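Local coordinates for protein leucine--tRNA ligase (Agrobacterium radiobacter, PDB 5AH5) that probably catalyses the ATP-dependent joining of L-leucine to its cognate tRNA, the charging step of a class I aminoacyl-tRNA synthetase, at residues Q135-D140 with L547-F552; L139-Y142 with L146-R149. All coordinates share one frame; numbering follows the deposited sequence.

Contact 1 of 2, residues Q135-D140 with L547-F552; sequences QKLFLD and LGYIEF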
ATOM      1  N   GLN B 135     -12.277   9.913 -17.964  1.00 25.78           N
ATOM      2  CA  GLN B 135     -12.326   9.965 -19.429  1.00 23.87           C
ATOM      3  C   GLN B 135     -11.519  11.141 -19.907  1.00 23.74           C
ATOM      4  O   GLN B 135     -10.756  11.012 -20.863  1.00 26.49           O
ATOM      5  CB  GLN B 135     -13.761   9.951 -19.934  1.00 24.74           C
ATOM      6  CG  GLN B 135     -14.415   8.582 -19.725  1.00 27.79           C
ATOM      7  CD  GLN B 135     -15.903   8.536 -20.112  1.00 28.04           C
ATOM      8  OE1 GLN B 135     -16.616   9.549 -20.162  1.00 26.81           O
ATOM      9  NE2 GLN B 135     -16.365   7.340 -20.382  1.00 28.36           N
ATOM     10  N   LYS B 136     -11.587  12.250 -19.195  1.00 26.10           N
ATOM     11  CA  LYS B 136     -10.710  13.391 -19.550  1.00 30.32           C
ATOM     12  C   LYS B 136      -9.291  13.078 -19.404  1.00 28.68           C
ATOM     13  O   LYS B 136      -8.479  13.382 -20.310  1.00 30.85           O
ATOM     14  CB  LYS B 136     -10.997  14.633 -18.742  1.00 31.19           C
ATOM     15  CG  LYS B 136     -12.354  15.215 -18.996  1.00 36.20           C
ATOM     16  CD  LYS B 136     -12.489  16.487 -18.177  1.00 41.79           C
ATOM     17  CE  LYS B 136     -13.852  17.082 -18.310  1.00 46.80           C
ATOM     18  NZ  LYS B 136     -13.807  18.529 -17.979  1.00 53.47           N
ATOM     19  N   LEU B 137      -8.947  12.436 -18.280  1.00 32.10           N
ATOM     20  CA  LEU B 137      -7.554  12.028 -18.094  1.00 31.71           C
ATOM     21  C   LEU B 137      -7.127  11.041 -19.175  1.00 30.00           C
ATOM     22  O   LEU B 137      -6.038  11.138 -19.710  1.00 30.68           O
ATOM     23  CB  LEU B 137      -7.338  11.399 -16.714  1.00 35.79           C
ATOM     24  CG  LEU B 137      -7.290  12.303 -15.482  1.00 36.00           C
ATOM     25  CD1 LEU B 137      -6.819  11.412 -14.337  1.00 38.02           C
ATOM     26  CD2 LEU B 137      -6.347  13.465 -15.676  1.00 37.04           C
ATOM     27  N   PHE B 138      -8.002  10.084 -19.518  1.00 32.21           N
ATOM     28  CA  PHE B 138      -7.635   9.098 -20.563  1.00 28.17           C
ATOM     29  C   PHE B 138      -7.325   9.826 -21.861  1.00 27.22           C
ATOM     30  O   PHE B 138      -6.317   9.521 -22.522  1.00 26.25           O
ATOM     31  CB  PHE B 138      -8.748   8.109 -20.742  1.00 28.60           C
ATOM     32  CG  PHE B 138      -8.504   7.093 -21.819  1.00 31.98           C
ATOM     33  CD1 PHE B 138      -8.645   7.422 -23.179  1.00 32.99           C
ATOM     34  CD2 PHE B 138      -8.228   5.766 -21.490  1.00 32.00           C
ATOM     35  CE1 PHE B 138      -8.419   6.459 -24.164  1.00 32.39           C
ATOM     36  CE2 PHE B 138      -8.059   4.809 -22.475  1.00 32.27           C
ATOM     37  CZ  PHE B 138      -8.135   5.161 -23.805  1.00 33.17           C
ATOM     38  N   LEU B 139      -8.173  10.792 -22.223  1.00 28.80           N
ATOM     39  CA  LEU B 139      -7.987  11.514 -23.515  1.00 32.31           C
ATOM     40  C   LEU B 139      -6.758  12.388 -23.521  1.00 33.79           C
ATOM     41  O   LEU B 139      -6.051  12.488 -24.552  1.00 37.49           O
ATOM     42  CB  LEU B 139      -9.241  12.305 -23.901  1.00 30.99           C
ATOM     43  CG  LEU B 139     -10.387  11.367 -24.273  1.00 32.27           C
ATOM     44  CD1 LEU B 139     -11.660  12.150 -24.520  1.00 34.72           C
ATOM     45  CD2 LEU B 139     -10.048  10.522 -25.501  1.00 31.57           C
ATOM     46  N   ASP B 140      -6.445  12.980 -22.370  1.00 35.63           N
ATOM     47  CA  ASP B 140      -5.133  13.701 -22.236  1.00 34.30           C
ATOM     48  C   ASP B 140      -3.938  12.776 -22.437  1.00 33.14           C
ATOM     49  O   ASP B 140      -3.049  13.031 -23.289  1.00 34.19           O
ATOM     50  CB  ASP B 140      -5.097  14.517 -20.957  1.00 36.86           C
ATOM     51  CG  ASP B 140      -4.003  15.577 -20.950  1.00 47.21           C
ATOM     52  OD1 ASP B 140      -3.553  16.030 -22.022  1.00 48.09           O
ATOM     53  OD2 ASP B 140      -3.559  15.931 -19.832  1.00 50.88           O
ATOM     54  N   LEU B 547       2.779  16.027 -16.819  1.00 38.46           N
ATOM     55  CA  LEU B 547       1.795  16.761 -17.614  1.00 40.37           C
ATOM     56  C   LEU B 547       1.222  17.978 -16.924  1.00 39.38           C
ATOM     57  O   LEU B 547       0.339  18.591 -17.478  1.00 40.87           O
ATOM     58  CB  LEU B 547       0.625  15.863 -17.969  1.00 42.32           C
ATOM     59  CG  LEU B 547       0.901  14.582 -18.726  1.00 42.04           C
ATOM     60  CD1 LEU B 547      -0.441  13.922 -19.007  1.00 40.52           C
ATOM     61  CD2 LEU B 547       1.661  14.814 -19.989  1.00 43.52           C
ATOM     62  N   GLY B 548       1.652  18.302 -15.704  1.00 36.46           N
ATOM     63  CA  GLY B 548       1.242  19.565 -15.069  1.00 33.70           C
ATOM     64  C   GLY B 548       0.119  19.510 -14.066  1.00 33.66           C
ATOM     65  O   GLY B 548      -0.216  20.536 -13.453  1.00 36.58           O
ATOM     66  N   TYR B 549      -0.469  18.336 -13.830  1.00 29.15           N
ATOM     67  CA  TYR B 549      -1.576  18.314 -12.871  1.00 29.88           C
ATOM     68  C   TYR B 549      -1.128  18.554 -11.418  1.00 31.38           C
ATOM     69  O   TYR B 549      -1.894  19.096 -10.581  1.00 35.95           O
ATOM     70  CB  TYR B 549      -2.310  17.000 -12.958  1.00 33.28           C
ATOM     71  CG  TYR B 549      -3.058  16.780 -14.286  1.00 33.02           C
ATOM     72  CD1 TYR B 549      -2.397  16.259 -15.384  1.00 33.99           C
ATOM     73  CD2 TYR B 549      -4.392  17.126 -14.427  1.00 34.26           C
ATOM     74  CE1 TYR B 549      -3.043  16.075 -16.580  1.00 36.61           C
ATOM     75  CE2 TYR B 549      -5.059  16.952 -15.637  1.00 35.43           C
ATOM     76  CZ  TYR B 549      -4.368  16.421 -16.701  1.00 37.46           C
ATOM     77  OH  TYR B 549      -4.957  16.174 -17.910  1.00 40.38           O
ATOM     78  N   ILE B 550       0.079  18.079 -11.112  1.00 32.07           N
ATOM     79  CA  ILE B 550       0.603  18.119  -9.787  1.00 32.55           C
ATOM     80  C   ILE B 550       2.066  18.441  -9.846  1.00 34.24           C
ATOM     81  O   ILE B 550       2.659  18.309 -10.887  1.00 37.51           O
ATOM     82  CB  ILE B 550       0.401  16.786  -9.063  1.00 33.95           C
ATOM     83  CG1 ILE B 550       0.986  15.626  -9.878  1.00 35.48           C
ATOM     84  CG2 ILE B 550      -1.057  16.551  -8.812  1.00 34.24           C
ATOM     85  CD1 ILE B 550       0.786  14.257  -9.278  1.00 33.10           C
ATOM     86  N   GLU B 551       2.648  18.843  -8.712  1.00 38.75           N
ATOM     87  CA  GLU B 551       4.081  19.224  -8.659  1.00 41.78           C
ATOM     88  C   GLU B 551       4.971  18.239  -7.898  1.00 40.59           C
ATOM     89  O   GLU B 551       6.153  18.505  -7.689  1.00 42.90           O
ATOM     90  CB  GLU B 551       4.215  20.649  -8.100  1.00 46.30           C
ATOM     91  CG  GLU B 551       3.971  21.734  -9.177  1.00 59.91           C
ATOM     92  CD  GLU B 551       3.660  23.151  -8.642  1.00 70.84           C
ATOM     93  OE1 GLU B 551       3.629  23.392  -7.404  1.00 79.45           O
ATOM     94  OE2 GLU B 551       3.439  24.052  -9.480  1.00 74.11           O
ATOM     95  N   PHE B 552       4.426  17.088  -7.529  1.00 38.11           N
ATOM     96  CA  PHE B 552       5.176  16.073  -6.768  1.00 35.04           C
ATOM     97  C   PHE B 552       5.192  14.808  -7.586  1.00 35.07           C
ATOM     98  O   PHE B 552       4.374  14.628  -8.489  1.00 35.56           O
ATOM     99  CB  PHE B 552       4.582  15.860  -5.367  1.00 33.89           C
ATOM    100  CG  PHE B 552       3.130  15.530  -5.380  1.00 33.19           C
ATOM    101  CD1 PHE B 552       2.176  16.540  -5.422  1.00 32.45           C
ATOM    102  CD2 PHE B 552       2.716  14.205  -5.435  1.00 34.48           C
ATOM    103  CE1 PHE B 552       0.831  16.240  -5.435  1.00 35.44           C
ATOM    104  CE2 PHE B 552       1.373  13.899  -5.508  1.00 36.39           C
ATOM    105  CZ  PHE B 552       0.423  14.915  -5.507  1.00 37.25           C
TER
HETATM  106  O   HOH W   1      -1.686  18.116 -20.135  1.00 49.47           O

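Contact 2 of 2, residues L139-Y142 with L146-R149; sequences LDLY and LIYR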
ATOM      1  N   LEU B 139      -8.173  10.792 -22.223  1.00 28.80           N
ATOM      2  CA  LEU B 139      -7.987  11.514 -23.515  1.00 32.31           C
ATOM      3  C   LEU B 139      -6.758  12.388 -23.521  1.00 33.79           C
ATOM      4  O   LEU B 139      -6.051  12.488 -24.552  1.00 37.49           O
ATOM      5  CB  LEU B 139      -9.241  12.305 -23.901  1.00 30.99           C
ATOM      6  CG  LEU B 139     -10.387  11.367 -24.273  1.00 32.27           C
ATOM      7  CD1 LEU B 139     -11.660  12.150 -24.520  1.00 34.72           C
ATOM      8  CD2 LEU B 139     -10.048  10.522 -25.501  1.00 31.57           C
ATOM      9  N   ASP B 140      -6.445  12.980 -22.370  1.00 35.63           N
ATOM     10  CA  ASP B 140      -5.133  13.701 -22.236  1.00 34.30           C
ATOM     11  C   ASP B 140      -3.938  12.776 -22.437  1.00 33.14           C
ATOM     12  O   ASP B 140      -3.049  13.031 -23.289  1.00 34.19           O
ATOM     13  CB  ASP B 140      -5.097  14.517 -20.957  1.00 36.86           C
ATOM     14  CG  ASP B 140      -4.003  15.577 -20.950  1.00 47.21           C
ATOM     15  OD1 ASP B 140      -3.553  16.030 -22.022  1.00 48.09           O
ATOM     16  OD2 ASP B 140      -3.559  15.931 -19.832  1.00 50.88           O
ATOM     17  N   LEU B 141      -3.942  11.628 -21.774  1.00 33.65           N
ATOM     18  CA  LEU B 141      -2.837  10.679 -21.950  1.00 31.52           C
ATOM     19  C   LEU B 141      -2.778  10.123 -23.368  1.00 33.37           C
ATOM     20  O   LEU B 141      -1.677   9.860 -23.897  1.00 33.17           O
ATOM     21  CB  LEU B 141      -2.921   9.540 -20.928  1.00 34.40           C
ATOM     22  CG  LEU B 141      -2.271   9.843 -19.545  1.00 35.63           C
ATOM     23  CD1 LEU B 141      -2.935  10.952 -18.732  1.00 36.06           C
ATOM     24  CD2 LEU B 141      -2.278   8.543 -18.755  1.00 34.97           C
ATOM     25  N   TYR B 142      -3.958   9.914 -23.980  1.00 31.89           N
ATOM     26  CA  TYR B 142      -4.027   9.527 -25.395  1.00 32.52           C
ATOM     27  C   TYR B 142      -3.442  10.597 -26.324  1.00 31.51           C
ATOM     28  O   TYR B 142      -2.570  10.278 -27.118  1.00 29.80           O
ATOM     29  CB  TYR B 142      -5.470   9.202 -25.800  1.00 33.70           C
ATOM     30  CG  TYR B 142      -5.641   8.824 -27.263  1.00 39.82           C
ATOM     31  CD1 TYR B 142      -4.984   7.718 -27.829  1.00 42.46           C
ATOM     32  CD2 TYR B 142      -6.468   9.577 -28.078  1.00 46.31           C
ATOM     33  CE1 TYR B 142      -5.138   7.393 -29.183  1.00 43.49           C
ATOM     34  CE2 TYR B 142      -6.638   9.267 -29.415  1.00 46.18           C
ATOM     35  CZ  TYR B 142      -5.977   8.190 -29.955  1.00 46.76           C
ATOM     36  OH  TYR B 142      -6.225   7.945 -31.260  1.00 50.45           O
ATOM     37  N   LEU B 146       0.914   8.769 -24.203  1.00 43.20           N
ATOM     38  CA  LEU B 146       1.113   7.835 -23.078  1.00 41.65           C
ATOM     39  C   LEU B 146       0.165   6.651 -23.154  1.00 39.20           C
ATOM     40  O   LEU B 146       0.532   5.547 -22.793  1.00 35.12           O
ATOM     41  CB  LEU B 146       0.975   8.564 -21.747  1.00 47.60           C
ATOM     42  CG  LEU B 146       2.173   9.512 -21.597  1.00 45.26           C
ATOM     43  CD1 LEU B 146       1.767  10.814 -20.945  1.00 48.96           C
ATOM     44  CD2 LEU B 146       3.308   8.814 -20.881  1.00 48.61           C
ATOM     45  N   ILE B 147      -1.039   6.871 -23.690  1.00 35.21           N
ATOM     46  CA  ILE B 147      -1.962   5.793 -23.970  1.00 34.45           C
ATOM     47  C   ILE B 147      -2.008   5.600 -25.478  1.00 34.77           C
ATOM     48  O   ILE B 147      -2.146   6.586 -26.249  1.00 36.89           O
ATOM     49  CB  ILE B 147      -3.373   6.043 -23.396  1.00 36.01           C
ATOM     50  CG1 ILE B 147      -3.357   5.842 -21.865  1.00 35.76           C
ATOM     51  CG2 ILE B 147      -4.412   5.081 -24.033  1.00 35.70           C
ATOM     52  CD1 ILE B 147      -4.629   6.266 -21.156  1.00 35.08           C
ATOM     53  N   TYR B 148      -1.966   4.325 -25.870  1.00 33.35           N
ATOM     54  CA  TYR B 148      -1.974   3.935 -27.257  1.00 34.93           C
ATOM     55  C   TYR B 148      -2.643   2.581 -27.518  1.00 35.10           C
ATOM     56  O   TYR B 148      -2.808   1.733 -26.619  1.00 37.97           O
ATOM     57  CB  TYR B 148      -0.533   3.950 -27.739  1.00 36.86           C
ATOM     58  CG  TYR B 148       0.315   2.848 -27.127  1.00 37.16           C
ATOM     59  CD1 TYR B 148       0.384   1.612 -27.744  1.00 34.29           C
ATOM     60  CD2 TYR B 148       1.049   3.041 -25.950  1.00 36.33           C
ATOM     61  CE1 TYR B 148       1.131   0.586 -27.246  1.00 36.56           C
ATOM     62  CE2 TYR B 148       1.800   2.001 -25.426  1.00 36.45           C
ATOM     63  CZ  TYR B 148       1.846   0.773 -26.091  1.00 41.56           C
ATOM     64  OH  TYR B 148       2.569  -0.326 -25.666  1.00 38.78           O
ATOM     65  N   ARG B 149      -3.015   2.376 -28.773  1.00 36.20           N
ATOM     66  CA  ARG B 149      -3.663   1.158 -29.220  1.00 35.17           C
ATOM     67  C   ARG B 149      -2.692   0.340 -29.962  1.00 37.95           C
ATOM     68  O   ARG B 149      -1.946   0.876 -30.738  1.00 39.81           O
ATOM     69  CB  ARG B 149      -4.853   1.472 -30.124  1.00 38.35           C
ATOM     70  CG  ARG B 149      -5.871   0.326 -30.158  1.00 43.93           C
ATOM     71  CD  ARG B 149      -7.255   0.816 -30.508  1.00 45.85           C
ATOM     72  NE  ARG B 149      -8.190  -0.288 -30.695  1.00 44.05           N
ATOM     73  CZ  ARG B 149      -8.474  -0.858 -31.862  1.00 48.41           C
ATOM     74  NH1 ARG B 149      -7.886  -0.458 -33.005  1.00 55.18           N
ATOM     75  NH2 ARG B 149      -9.360  -1.833 -31.894  1.00 42.32           N
TER

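Contact 1 of 2, residues Q135-D140 with L547-F552
Tyr549 reaches from the loop after helix 533-546 to the flank of helix 128-143, where it meets Leu137 and Asp140, one helical turn apart. Its CB already points at the helix, and with CG beside the backbone N and anti to the carbonyl carbon (chi1 -67°) the ring runs on in that direction. Further out, CE2 touches Leu137 CD2 at 3.7 Å, and CZ lies equally near the same methyl, which approaches the ring obliquely. The other carbon flanking the hydroxyl, CE1, is 3.3 Å from Asp140 OD2. At the tip, the phenol OH donates to Asp140 OD2. The modelled separation of 2.4 Å is very short, so its exact length is doubtful; OD2 lies in the ring plane, at its edge on the CE1 side, while the carboxylate is turned 62° from that plane. Asp140 holds its CG anti to the backbone N (chi1 -163°), which carries the carboxylate out to the phenol. A water donates a second bond to Asp140 OD2 at 2.9 Å and a weak one to Leu547 O, a tenuous bridge from the carboxylate to the loop backbone. Leu547 CD1 packs 3.8 Å from OD2, giving this oxygen an apolar neighbour beside its two donors. Asp140 OD1 forms a salt bridge with Lys144, so both carboxylate oxygens are engaged, which would probably favour the charged form. Leu544 of helix 533-546 packs on both Leu137 and Tyr549. Gly548, with positive phi, ends that helix in a Schellman motif, and the chain then turns toward strand 556-560. The contact thus packs helix 128-143 against the turn that links helix 533-546 to strand 556-560 in a beta-alpha-beta crossover, which starts from strand 520-524, in the Rossmann-type catalytic fold of class I synthetases.

Contact 2 of 2, residues L139-Y142 with L146-R149
A tight helix-to-strand turn brings the last turn of helix 128-143 against the start of strand 147-151, and Leu141 sits at the turn. The carbonyl O of Leu141 takes two backbone N-H groups from the returning chain. Ile147 N gives a nearly straight bond of 3.1 Å (166° at the hydrogen), approaching from above the carbonyl plane and 67° out of it. Leu146 N is closer, at 2.8 Å, but its bond is bent and weak. One helical carbonyl therefore receives two successive amides, one well and one weakly, at the point where the chain turns into the strand. Apolar groups close round these backbone bonds. Leu141 CB meets Ile147 CD1 at 3.7 Å, and CG1 of the same isoleucine lies scarcely farther off. Ile147 has CG1 beside its backbone N and anti to the carbonyl carbon (chi1 -74°), so the ethyl branch is the arm that folds over Leu141. Leu146 crosses Leu141 at a slant, CB to CB 4.1 Å. One residue on, Tyr142 presents CA-H to Ile147 O, with a CA to O distance of 3.6 Å. The same oxygen lies near the plane of the tyrosine ring, at its edge, 3.4 Å from CD1. At its far end, Tyr142 OH is hydrogen-bonded to Thr437, and the ring meets Trp189 at a steep angle. The side chain of Tyr142 is about 12 Å from the zinc ion bound by Cys432, Cys435, Cys473 and Cys476. Backbone bonds between Tyr148 and Phe190, and between Leu146 and Asp192 just beyond the strand ends, pair it with strand 182-191. The arrangement is a helix C-terminus feeding directly into a sheet, here the large antiparallel sheet that also carries zinc-binding Cys432 on strand 425-432.

In the fold
From the N terminus, helix 128-143 supplies the first segment of both contacts, which share Leu139 and Asp140. Contact 2 closes first, after a turn of three residues, where the helix passes into strand 147-151. Contact 1 closes only after some 400 residues, once the chain has passed through the editing domain and the zinc site and returned along helix 533-546; the small loop lies wholly within this large one. The two touch directly: Phe138 CD2 packs on Ile147 CD1 at 3.6 Å, and Leu547 CD1 on Leu141 CD1 at 3.9 Å. Through one helix they link the loop leading into edge strand 556-560 of the parallel catalytic sheet with the antiparallel sheet.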